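Sortase family protein (Streptococcus agalactiae, PDB 3O0P) is a pilus-related sortase C that probably acts as a transpeptidase, joining pilin subunits covalently during pilus assembly on the cell surface. Local coordinates at residues D12-A17 with V66-I72. Sequence-based numbering, arbitrary orientation.
Sequences DFERAA and VSEKIGI
Phe13 reaches from the helix into the bend of 66-72, and Gly71 CA lies over one face of its ring, a CH-pi contact 4.0 Å from the ring centroid. With CG anti to the Phe13 backbone N (chi1 177°), the ring swings out toward 66-72. Lys69 O sits at the ring edge, near its plane, 3.4 Å from Phe13 CE1. Val66 CG2 approaches Phe13 CD1 obliquely at 3.6 Å, while Val66 CB rests on Ala16 CB. At the other end, Ile72 CD1 touches Phe13 CD2 and Glu14 CG; the Glu14 carboxylate goes on to a salt bridge with Lys81. Val66 to Lys69 form a type I' turn, followed by a classic beta bulge in which Ile70 and Gly71 both face Ile84. Helix 11-18 packs against this turn and the start of strand 71-75, the first strand in chain order of the sortase beta-sheet. Beyond the ring, Asp12 OD2 takes two bonds: it accepts Lys69 NZ through its syn lone pair in a 2.9 Å salt bridge, and Ser67 OG donates to it at 2.6 Å from above the carboxylate plane, 50° out of it. The extended Lys69 chain crosses Asp12 at about a right angle, its ammonium also hydrogen-bonded to Gln9 O.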
# COMPACT_ATOMS: atom_id res chain seq x y z
N ASP A 12 3.50 -6.97 -16.61
CA ASP A 12 3.10 -5.88 -17.48
C ASP A 12 3.54 -4.52 -16.91
O ASP A 12 4.00 -3.66 -17.65
CB ASP A 12 1.58 -5.88 -17.72
CG ASP A 12 0.75 -5.71 -16.44
OD1 ASP A 12 1.23 -6.07 -15.34
OD2 ASP A 12 -0.39 -5.22 -16.53
N PHE A 13 3.39 -4.33 -15.60
CA PHE A 13 3.87 -3.10 -14.95
C PHE A 13 5.38 -2.95 -15.12
O PHE A 13 5.88 -1.88 -15.49
CB PHE A 13 3.47 -3.09 -13.46
CG PHE A 13 4.00 -1.89 -12.72
CD1 PHE A 13 3.27 -0.71 -12.68
CD2 PHE A 13 5.26 -1.93 -12.12
CE1 PHE A 13 3.79 0.41 -12.04
CE2 PHE A 13 5.76 -0.81 -11.50
CZ PHE A 13 5.03 0.34 -11.45
N GLU A 14 6.12 -4.01 -14.83
CA GLU A 14 7.56 -3.94 -14.96
C GLU A 14 7.97 -3.53 -16.37
O GLU A 14 8.87 -2.70 -16.55
CB GLU A 14 8.21 -5.28 -14.59
CG GLU A 14 7.96 -5.70 -13.15
CD GLU A 14 8.70 -6.97 -12.73
OE1 GLU A 14 9.62 -7.42 -13.45
OE2 GLU A 14 8.37 -7.50 -11.65
N ARG A 15 7.36 -4.16 -17.36
CA ARG A 15 7.72 -3.91 -18.76
C ARG A 15 7.43 -2.45 -19.10
O ARG A 15 8.24 -1.77 -19.73
CB ARG A 15 6.91 -4.85 -19.66
CG ARG A 15 7.14 -4.77 -21.14
CD ARG A 15 6.21 -5.74 -21.88
NE ARG A 15 6.45 -5.84 -23.31
CZ ARG A 15 7.25 -6.74 -23.87
NH1 ARG A 15 7.88 -7.63 -23.12
NH2 ARG A 15 7.39 -6.76 -25.18
N ALA A 16 6.26 -1.97 -18.70
CA ALA A 16 5.87 -0.61 -19.05
C ALA A 16 6.71 0.43 -18.30
O ALA A 16 7.06 1.45 -18.86
CB ALA A 16 4.39 -0.41 -18.79
N ALA A 17 7.07 0.15 -17.06
CA ALA A 17 7.89 1.09 -16.28
C ALA A 17 9.25 1.24 -16.94
O ALA A 17 9.80 2.35 -17.01
CB ALA A 17 8.02 0.64 -14.86
N VAL A 66 1.32 2.97 -14.83
CA VAL A 66 1.56 2.39 -16.15
C VAL A 66 0.90 1.01 -16.12
O VAL A 66 0.80 0.37 -15.06
CB VAL A 66 3.05 2.25 -16.52
CG1 VAL A 66 3.69 3.62 -16.68
CG2 VAL A 66 3.81 1.39 -15.51
N SER A 67 0.35 0.60 -17.25
CA SER A 67 -0.41 -0.65 -17.33
C SER A 67 -1.49 -0.70 -16.23
O SER A 67 -1.77 -1.78 -15.67
CB SER A 67 0.53 -1.84 -17.19
OG SER A 67 0.00 -2.97 -17.86
N GLU A 68 -2.08 0.45 -15.94
CA GLU A 68 -3.23 0.57 -15.02
C GLU A 68 -2.88 0.45 -13.54
O GLU A 68 -3.77 0.45 -12.68
CB GLU A 68 -4.28 -0.50 -15.35
CG GLU A 68 -4.79 -0.42 -16.77
CD GLU A 68 -6.04 -1.24 -16.99
OE1 GLU A 68 -5.91 -2.47 -17.16
OE2 GLU A 68 -7.14 -0.66 -16.96
N LYS A 69 -1.61 0.27 -13.26
CA LYS A 69 -1.12 -0.03 -11.92
C LYS A 69 -0.12 1.00 -11.45
O LYS A 69 0.60 1.58 -12.26
CB LYS A 69 -0.44 -1.41 -11.93
CG LYS A 69 -1.44 -2.50 -12.29
CD LYS A 69 -0.81 -3.75 -12.85
CE LYS A 69 -1.88 -4.79 -13.14
NZ LYS A 69 -1.38 -5.95 -13.94
N ILE A 70 -0.05 1.20 -10.13
CA ILE A 70 0.96 2.10 -9.60
C ILE A 70 2.15 1.44 -8.94
O ILE A 70 3.07 2.12 -8.49
CB ILE A 70 0.34 3.14 -8.64
CG1 ILE A 70 -0.21 2.48 -7.38
CG2 ILE A 70 -0.72 4.00 -9.37
CD1 ILE A 70 -0.60 3.46 -6.27
N GLY A 71 2.16 0.12 -8.88
CA GLY A 71 3.29 -0.56 -8.32
C GLY A 71 3.03 -2.02 -8.11
O GLY A 71 2.04 -2.56 -8.59
N ILE A 72 3.95 -2.64 -7.40
CA ILE A 72 3.91 -4.05 -7.04
C ILE A 72 4.29 -4.17 -5.57
O ILE A 72 5.30 -3.59 -5.15
CB ILE A 72 4.91 -4.87 -7.87
CG1 ILE A 72 4.61 -4.73 -9.36
CG2 ILE A 72 4.93 -6.33 -7.42
CD1 ILE A 72 5.75 -5.18 -10.23